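Local coordinates for protein iron transport multicopper oxidase FET3 (Saccharomyces cerevisiae, PDB 1ZPU) that oxidises ferrous to ferric iron with four copper ions while reducing oxygen to water, as required for high-affinity iron uptake in yeast, at residues I364-K376 with G472-I484. Numbering follows the deposited sequence.
Sequences IYGSNTHTFILEK and GLGLVLVEDPFGI. With NAG (2-acetamido-2-deoxy-beta-D-glucopyranose), chain B.
Parallel pairing of an edge strand with its neighbour joins Thr371–Leu374 to Gly474–Glu479 in the third plastocyanin-like domain, and the two run 24° apart. Val476 N donates to His370 O (2.8 Å), and Val478 N to Phe372 O at 2.8 Å. In return Val476 O and Val478 O accept from Phe372 N and Leu374 N, and a weak bond from Asp480 N to Leu374 O ends the series where Asp480 occupies the N-cap position of the helix begun by Pro481.

On one face of the sheet Thr371 rests its methyl CG2 against Val478 CG2 (3.8 Å), while Ile373 CG2 packs on Pro481 CD, the two side chains crossing at about a right angle. Tyr365 lays its ring over Val478 CG2, and its hydroxyl is held by Ala359 O.

In this cupredoxin fold the second strand sets out beside the copper centres, with Gly474 close to the type 3 copper ligand His462, and runs away from them; Leu475 and Leu477 pair with strand 457–463. On the opposite face Phe372 CB meets Leu477 CD2 at 3.9 Å, and with CG anti to the carbonyl carbon (chi1 -63°) the ring carries CE1 to Leu475 CD2, also 3.9 Å. Leu374 CD1 reaches Glu479 OE1 at 3.6 Å; that carboxylate is bound by His399 and Asn455.

At the strand's end Glu375, bent at chi2 (-63°), lies with its carboxylate against ring oxygen O5 of the N-acetylglucosamine on Asn360, whose O6 is at the edge of the Phe482 ring. Replacing Glu375 by an alanine would remove the carboxylate and would probably leave a gap beside the sugar ring.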
ATOM      1  N   ILE A 364      -3.970  -2.986 -27.311  1.00 69.18           N
ATOM      2  CA  ILE A 364      -5.344  -2.528 -27.072  1.00 69.10           C
ATOM      3  C   ILE A 364      -5.554  -1.907 -25.704  1.00 69.19           C
ATOM      4  O   ILE A 364      -6.572  -1.247 -25.470  1.00 69.30           O
ATOM      5  CB  ILE A 364      -6.400  -3.648 -27.255  1.00 68.97           C
ATOM      6  CG1 ILE A 364      -6.234  -4.737 -26.196  1.00 68.84           C
ATOM      7  CG2 ILE A 364      -6.342  -4.215 -28.669  1.00 69.20           C
ATOM      8  CD1 ILE A 364      -7.537  -5.321 -25.706  1.00 68.95           C
ATOM      9  N   TYR A 365      -4.605  -2.122 -24.798  1.00 69.14           N
ATOM     10  CA  TYR A 365      -4.729  -1.587 -23.454  1.00 69.04           C
ATOM     11  C   TYR A 365      -4.129  -0.191 -23.323  1.00 69.19           C
ATOM     12  O   TYR A 365      -4.240   0.435 -22.266  1.00 69.35           O
ATOM     13  CB  TYR A 365      -4.111  -2.534 -22.433  1.00 68.84           C
ATOM     14  CG  TYR A 365      -4.745  -3.898 -22.403  1.00 68.49           C
ATOM     15  CD1 TYR A 365      -4.190  -4.950 -23.118  1.00 68.33           C
ATOM     16  CD2 TYR A 365      -5.898  -4.141 -21.652  1.00 67.76           C
ATOM     17  CE1 TYR A 365      -4.760  -6.204 -23.093  1.00 68.30           C
ATOM     18  CE2 TYR A 365      -6.471  -5.397 -21.618  1.00 67.46           C
ATOM     19  CZ  TYR A 365      -5.896  -6.422 -22.342  1.00 68.05           C
ATOM     20  OH  TYR A 365      -6.442  -7.680 -22.330  1.00 68.57           O
ATOM     21  N   GLY A 366      -3.499   0.293 -24.393  1.00 69.15           N
ATOM     22  CA  GLY A 366      -2.959   1.646 -24.430  1.00 69.17           C
ATOM     23  C   GLY A 366      -1.450   1.717 -24.343  1.00 69.25           C
ATOM     24  O   GLY A 366      -0.794   0.780 -23.873  1.00 69.43           O
ATOM     25  N   SER A 367      -0.907   2.844 -24.795  1.00 69.19           N
ATOM     26  CA  SER A 367       0.532   3.082 -24.808  1.00 69.14           C
ATOM     27  C   SER A 367       1.004   3.844 -23.567  1.00 69.24           C
ATOM     28  O   SER A 367       2.172   3.739 -23.176  1.00 69.33           O
ATOM     29  CB  SER A 367       0.910   3.873 -26.053  1.00 69.00           C
ATOM     30  OG  SER A 367       0.093   5.021 -26.164  1.00 68.59           O
ATOM     31  N   ASN A 368       0.097   4.607 -22.956  1.00 69.03           N
ATOM     32  CA  ASN A 368       0.459   5.489 -21.850  1.00 68.94           C
ATOM     33  C   ASN A 368      -0.074   4.963 -20.520  1.00 69.04           C
ATOM     34  O   ASN A 368      -0.305   5.698 -19.551  1.00 68.92           O
ATOM     35  CB  ASN A 368      -0.042   6.906 -22.111  1.00 68.59           C
ATOM     36  CG  ASN A 368       0.960   7.950 -21.701  1.00 68.23           C
ATOM     37  OD1 ASN A 368       1.145   8.932 -22.403  1.00 68.22           O
ATOM     38  ND2 ASN A 368       1.633   7.736 -20.573  1.00 67.56           N
ATOM     39  N   THR A 369      -0.231   3.655 -20.487  1.00 69.06           N
ATOM     40  CA  THR A 369      -0.941   2.997 -19.430  1.00 68.91           C
ATOM     41  C   THR A 369       0.027   2.047 -18.716  1.00 68.97           C
ATOM     42  O   THR A 369      -0.228   1.591 -17.599  1.00 68.80           O
ATOM     43  CB  THR A 369      -2.126   2.278 -20.070  1.00 68.73           C
ATOM     44  OG1 THR A 369      -3.277   2.386 -19.232  1.00 68.48           O
ATOM     45  CG2 THR A 369      -1.789   0.841 -20.421  1.00 68.53           C
ATOM     46  N   HIS A 370       1.165   1.818 -19.374  1.00 69.11           N
ATOM     47  CA  HIS A 370       2.208   0.875 -18.958  1.00 69.11           C
ATOM     48  C   HIS A 370       1.675  -0.503 -18.596  1.00 69.19           C
ATOM     49  O   HIS A 370       1.858  -0.967 -17.460  1.00 69.21           O
ATOM     50  CB  HIS A 370       3.066   1.412 -17.816  1.00 69.05           C
ATOM     51  CG  HIS A 370       4.529   1.196 -18.030  1.00 69.52           C
ATOM     52  ND1 HIS A 370       5.497   1.893 -17.339  1.00 69.69           N
ATOM     53  CD2 HIS A 370       5.190   0.387 -18.895  1.00 69.10           C
ATOM     54  CE1 HIS A 370       6.691   1.507 -17.755  1.00 69.69           C
ATOM     55  NE2 HIS A 370       6.532   0.598 -18.702  1.00 69.45           N
ATOM     56  N   THR A 371       1.026  -1.145 -19.569  1.00 68.99           N
ATOM     57  CA  THR A 371       0.425  -2.454 -19.347  1.00 68.98           C
ATOM     58  C   THR A 371       1.307  -3.576 -19.864  1.00 68.97           C
ATOM     59  O   THR A 371       1.849  -3.493 -20.959  1.00 69.14           O
ATOM     60  CB  THR A 371      -1.002  -2.549 -19.935  1.00 68.95           C
ATOM     61  OG1 THR A 371      -1.921  -1.900 -19.049  1.00 69.37           O
ATOM     62  CG2 THR A 371      -1.440  -3.982 -20.074  1.00 68.78           C
ATOM     63  N   PHE A 372       1.462  -4.610 -19.046  1.00 68.95           N
ATOM     64  CA  PHE A 372       2.145  -5.835 -19.443  1.00 68.97           C
ATOM     65  C   PHE A 372       1.181  -7.003 -19.370  1.00 69.15           C
ATOM     66  O   PHE A 372       0.324  -7.051 -18.479  1.00 69.44           O
ATOM     67  CB  PHE A 372       3.321  -6.117 -18.524  1.00 68.74           C
ATOM     68  CG  PHE A 372       4.376  -5.068 -18.564  1.00 68.96           C
ATOM     69  CD1 PHE A 372       4.219  -3.878 -17.847  1.00 68.88           C
ATOM     70  CD2 PHE A 372       5.534  -5.265 -19.307  1.00 68.29           C
ATOM     71  CE1 PHE A 372       5.199  -2.899 -17.879  1.00 68.79           C
ATOM     72  CE2 PHE A 372       6.521  -4.302 -19.343  1.00 68.18           C
ATOM     73  CZ  PHE A 372       6.356  -3.110 -18.628  1.00 68.61           C
ATOM     74  N   ILE A 373       1.316  -7.943 -20.301  1.00 69.19           N
ATOM     75  CA  ILE A 373       0.506  -9.155 -20.263  1.00 69.22           C
ATOM     76  C   ILE A 373       1.328 -10.338 -19.763  1.00 69.22           C
ATOM     77  O   ILE A 373       2.419 -10.602 -20.260  1.00 69.25           O
ATOM     78  CB  ILE A 373      -0.146  -9.464 -21.619  1.00 69.21           C
ATOM     79  CG1 ILE A 373      -0.934  -8.242 -22.090  1.00 69.27           C
ATOM     80  CG2 ILE A 373      -1.058 -10.686 -21.506  1.00 68.84           C
ATOM     81  CD1 ILE A 373      -1.566  -8.411 -23.445  1.00 69.58           C
ATOM     82  N   LEU A 374       0.792 -11.033 -18.766  1.00 69.13           N
ATOM     83  CA  LEU A 374       1.472 -12.182 -18.189  1.00 69.14           C
ATOM     84  C   LEU A 374       0.808 -13.477 -18.639  1.00 69.21           C
ATOM     85  O   LEU A 374      -0.414 -13.549 -18.699  1.00 69.25           O
ATOM     86  CB  LEU A 374       1.471 -12.091 -16.663  1.00 69.20           C
ATOM     87  CG  LEU A 374       1.837 -10.772 -15.970  1.00 68.80           C
ATOM     88  CD1 LEU A 374       1.641 -10.937 -14.472  1.00 68.84           C
ATOM     89  CD2 LEU A 374       3.253 -10.303 -16.284  1.00 68.25           C
ATOM     90  N   GLU A 375       1.616 -14.495 -18.943  1.00 69.30           N
ATOM     91  CA  GLU A 375       1.120 -15.770 -19.481  1.00 69.39           C
ATOM     92  C   GLU A 375       0.661 -16.766 -18.419  1.00 69.34           C
ATOM     93  O   GLU A 375       1.077 -16.699 -17.264  1.00 69.14           O
ATOM     94  CB  GLU A 375       2.161 -16.432 -20.388  1.00 69.53           C
ATOM     95  CG  GLU A 375       2.461 -15.682 -21.688  1.00 70.82           C
ATOM     96  CD  GLU A 375       1.260 -15.568 -22.635  1.00 72.44           C
ATOM     97  OE1 GLU A 375       0.570 -16.588 -22.893  1.00 72.61           O
ATOM     98  OE2 GLU A 375       1.023 -14.443 -23.131  1.00 73.19           O
ATOM     99  N   LYS A 376      -0.173 -17.710 -18.859  1.00 69.63           N
ATOM    100  CA  LYS A 376      -0.915 -18.650 -17.994  1.00 69.92           C
ATOM    101  C   LYS A 376      -0.318 -18.963 -16.631  1.00 69.78           C
ATOM    102  O   LYS A 376      -0.956 -18.681 -15.624  1.00 70.18           O
ATOM    103  CB  LYS A 376      -1.332 -19.946 -18.721  1.00 70.42           C
ATOM    104  CG  LYS A 376      -0.532 -20.330 -19.996  1.00 70.82           C
ATOM    105  CD  LYS A 376      -0.853 -21.774 -20.439  1.00 70.83           C
ATOM    106  CE  LYS A 376       0.124 -22.292 -21.500  1.00 72.25           C
ATOM    107  NZ  LYS A 376       1.550 -22.017 -21.124  1.00 73.44           N
ATOM    108  N   GLY A 472       2.080   9.623 -10.937  1.00 69.00           N
ATOM    109  CA  GLY A 472       1.988   8.536 -11.921  1.00 68.91           C
ATOM    110  C   GLY A 472       2.991   7.383 -11.854  1.00 69.12           C
ATOM    111  O   GLY A 472       3.266   6.762 -12.879  1.00 69.20           O
ATOM    112  N   LEU A 473       3.517   7.070 -10.662  1.00 69.09           N
ATOM    113  CA  LEU A 473       4.502   6.000 -10.504  1.00 68.97           C
ATOM    114  C   LEU A 473       3.794   4.669 -10.398  1.00 69.14           C
ATOM    115  O   LEU A 473       3.736   4.082  -9.316  1.00 69.32           O
ATOM    116  CB  LEU A 473       5.338   6.197  -9.241  1.00 68.77           C
ATOM    117  CG  LEU A 473       6.865   6.060  -9.349  1.00 69.43           C
ATOM    118  CD1 LEU A 473       7.513   5.837  -7.989  1.00 68.83           C
ATOM    119  CD2 LEU A 473       7.334   5.006 -10.353  1.00 69.43           C
ATOM    120  N   GLY A 474       3.257   4.186 -11.513  1.00 69.16           N
ATOM    121  CA  GLY A 474       2.546   2.914 -11.525  1.00 69.03           C
ATOM    122  C   GLY A 474       2.480   2.260 -12.884  1.00 69.04           C
ATOM    123  O   GLY A 474       2.595   2.928 -13.912  1.00 69.35           O
ATOM    124  N   LEU A 475       2.304   0.945 -12.880  1.00 68.87           N
ATOM    125  CA  LEU A 475       2.150   0.167 -14.104  1.00 68.78           C
ATOM    126  C   LEU A 475       1.132  -0.946 -13.902  1.00 68.90           C
ATOM    127  O   LEU A 475       0.848  -1.329 -12.765  1.00 69.23           O
ATOM    128  CB  LEU A 475       3.485  -0.399 -14.585  1.00 68.66           C
ATOM    129  CG  LEU A 475       4.320  -1.310 -13.700  1.00 67.94           C
ATOM    130  CD1 LEU A 475       3.748  -2.698 -13.686  1.00 67.70           C
ATOM    131  CD2 LEU A 475       5.699  -1.346 -14.292  1.00 68.00           C
ATOM    132  N   VAL A 476       0.589  -1.464 -15.000  1.00 68.69           N
ATOM    133  CA  VAL A 476      -0.528  -2.396 -14.929  1.00 68.37           C
ATOM    134  C   VAL A 476      -0.155  -3.784 -15.452  1.00 68.57           C
ATOM    135  O   VAL A 476       0.364  -3.929 -16.565  1.00 68.68           O
ATOM    136  CB  VAL A 476      -1.753  -1.853 -15.696  1.00 68.23           C
ATOM    137  CG1 VAL A 476      -2.914  -2.833 -15.629  1.00 67.63           C
ATOM    138  CG2 VAL A 476      -2.159  -0.496 -15.160  1.00 67.24           C
ATOM    139  N   LEU A 477      -0.424  -4.798 -14.637  1.00 68.58           N
ATOM    140  CA  LEU A 477      -0.188  -6.189 -15.012  1.00 68.64           C
ATOM    141  C   LEU A 477      -1.497  -6.903 -15.334  1.00 68.85           C
ATOM    142  O   LEU A 477      -2.389  -6.967 -14.498  1.00 69.26           O
ATOM    143  CB  LEU A 477       0.530  -6.922 -13.881  1.00 68.10           C
ATOM    144  CG  LEU A 477       1.924  -6.424 -13.504  1.00 68.36           C
ATOM    145  CD1 LEU A 477       2.499  -7.306 -12.429  1.00 68.50           C
ATOM    146  CD2 LEU A 477       2.875  -6.390 -14.694  1.00 68.54           C
ATOM    147  N   VAL A 478      -1.614  -7.435 -16.542  1.00 68.78           N
ATOM    148  CA  VAL A 478      -2.782  -8.217 -16.913  1.00 68.68           C
ATOM    149  C   VAL A 478      -2.364  -9.685 -16.951  1.00 68.90           C
ATOM    150  O   VAL A 478      -1.631 -10.116 -17.851  1.00 68.99           O
ATOM    151  CB  VAL A 478      -3.361  -7.760 -18.277  1.00 68.50           C
ATOM    152  CG1 VAL A 478      -4.552  -8.607 -18.672  1.00 68.14           C
ATOM    153  CG2 VAL A 478      -3.761  -6.311 -18.215  1.00 67.89           C
ATOM    154  N   GLU A 479      -2.821 -10.437 -15.956  1.00 68.94           N
ATOM    155  CA  GLU A 479      -2.497 -11.850 -15.812  1.00 69.19           C
ATOM    156  C   GLU A 479      -3.465 -12.721 -16.611  1.00 69.40           C
ATOM    157  O   GLU A 479      -4.677 -12.609 -16.440  1.00 69.70           O
ATOM    158  CB  GLU A 479      -2.590 -12.206 -14.347  1.00 69.24           C
ATOM    159  CG  GLU A 479      -1.595 -13.224 -13.876  1.00 69.81           C
ATOM    160  CD  GLU A 479      -1.227 -13.000 -12.421  1.00 70.38           C
ATOM    161  OE1 GLU A 479      -0.846 -11.855 -12.082  1.00 70.11           O
ATOM    162  OE2 GLU A 479      -1.322 -13.958 -11.620  1.00 70.12           O
ATOM    163  N   ASP A 480      -2.923 -13.615 -17.439  1.00 69.41           N
ATOM    164  CA  ASP A 480      -3.671 -14.285 -18.521  1.00 69.55           C
ATOM    165  C   ASP A 480      -5.131 -13.841 -18.675  1.00 69.50           C
ATOM    166  O   ASP A 480      -6.033 -14.397 -18.046  1.00 69.41           O
ATOM    167  CB  ASP A 480      -3.535 -15.825 -18.495  1.00 69.65           C
ATOM    168  CG  ASP A 480      -4.214 -16.459 -17.304  1.00 69.68           C
ATOM    169  OD1 ASP A 480      -4.338 -15.787 -16.259  1.00 70.19           O
ATOM    170  OD2 ASP A 480      -4.619 -17.635 -17.412  1.00 69.80           O
ATOM    171  N   PRO A 481      -5.355 -12.817 -19.517  1.00 69.47           N
ATOM    172  CA  PRO A 481      -6.685 -12.289 -19.792  1.00 69.33           C
ATOM    173  C   PRO A 481      -7.663 -13.373 -20.225  1.00 69.27           C
ATOM    174  O   PRO A 481      -8.862 -13.224 -20.004  1.00 69.32           O
ATOM    175  CB  PRO A 481      -6.449 -11.306 -20.946  1.00 69.34           C
ATOM    176  CG  PRO A 481      -5.084 -11.631 -21.476  1.00 69.51           C
ATOM    177  CD  PRO A 481      -4.324 -12.103 -20.288  1.00 69.59           C
ATOM    178  N   PHE A 482      -7.167 -14.451 -20.828  1.00 69.10           N
ATOM    179  CA  PHE A 482      -8.049 -15.553 -21.213  1.00 69.08           C
ATOM    180  C   PHE A 482      -8.546 -16.316 -19.988  1.00 69.12           C
ATOM    181  O   PHE A 482      -9.698 -16.740 -19.946  1.00 69.18           O
ATOM    182  CB  PHE A 482      -7.385 -16.495 -22.224  1.00 68.80           C
ATOM    183  CG  PHE A 482      -7.054 -15.842 -23.542  1.00 68.47           C
ATOM    184  CD1 PHE A 482      -5.817 -16.053 -24.144  1.00 68.11           C
ATOM    185  CD2 PHE A 482      -7.972 -15.010 -24.180  1.00 68.04           C
ATOM    186  CE1 PHE A 482      -5.499 -15.449 -25.361  1.00 67.74           C
ATOM    187  CE2 PHE A 482      -7.661 -14.404 -25.393  1.00 67.92           C
ATOM    188  CZ  PHE A 482      -6.421 -14.623 -25.982  1.00 67.88           C
ATOM    189  N   GLY A 483      -7.682 -16.471 -18.989  1.00 69.16           N
ATOM    190  CA  GLY A 483      -8.080 -17.038 -17.697  1.00 69.05           C
ATOM    191  C   GLY A 483      -9.164 -16.211 -17.027  1.00 68.99           C
ATOM    192  O   GLY A 483     -10.087 -16.759 -16.430  1.00 68.94           O
ATOM    193  N   ILE A 484      -9.044 -14.888 -17.142  1.00 69.00           N
ATOM    194  CA  ILE A 484     -10.040 -13.951 -16.618  1.00 68.88           C
ATOM    195  C   ILE A 484     -11.383 -14.164 -17.313  1.00 69.04           C
ATOM    196  O   ILE A 484     -12.407 -14.296 -16.650  1.00 69.20           O
ATOM    197  CB  ILE A 484      -9.593 -12.469 -16.763  1.00 68.74           C
ATOM    198  CG1 ILE A 484      -8.405 -12.168 -15.860  1.00 68.20           C
ATOM    199  CG2 ILE A 484     -10.725 -11.508 -16.438  1.00 68.37           C
ATOM    200  CD1 ILE A 484      -7.623 -10.968 -16.313  1.00 68.17           C
TER
HETATM  201  C1  NAG B2018      -0.076 -14.327 -26.259  1.00 78.48           C
HETATM  202  C2  NAG B2018       1.198 -14.264 -27.113  1.00 80.78           C
HETATM  203  C3  NAG B2018       1.626 -15.599 -27.769  1.00 81.13           C
HETATM  204  C4  NAG B2018       0.791 -16.860 -27.447  1.00 81.09           C
HETATM  205  C5  NAG B2018      -0.402 -16.615 -26.502  1.00 80.62           C
HETATM  206  C6  NAG B2018      -0.838 -17.857 -25.728  1.00 80.66           C
HETATM  207  C7  NAG B2018       1.334 -11.999 -28.114  1.00 82.14           C
HETATM  208  C8  NAG B2018       0.593 -11.096 -29.064  1.00 82.25           C
HETATM  209  N2  NAG B2018       1.010 -13.292 -28.180  1.00 81.60           N
HETATM  210  O3  NAG B2018       2.993 -15.863 -27.496  1.00 81.27           O
HETATM  211  O4  NAG B2018       0.340 -17.424 -28.670  1.00 80.98           O
HETATM  212  O5  NAG B2018      -0.110 -15.572 -25.589  1.00 79.33           O
HETATM  213  O6  NAG B2018      -2.197 -17.681 -25.332  1.00 80.17           O
HETATM  214  O7  NAG B2018       2.188 -11.542 -27.348  1.00 82.50           O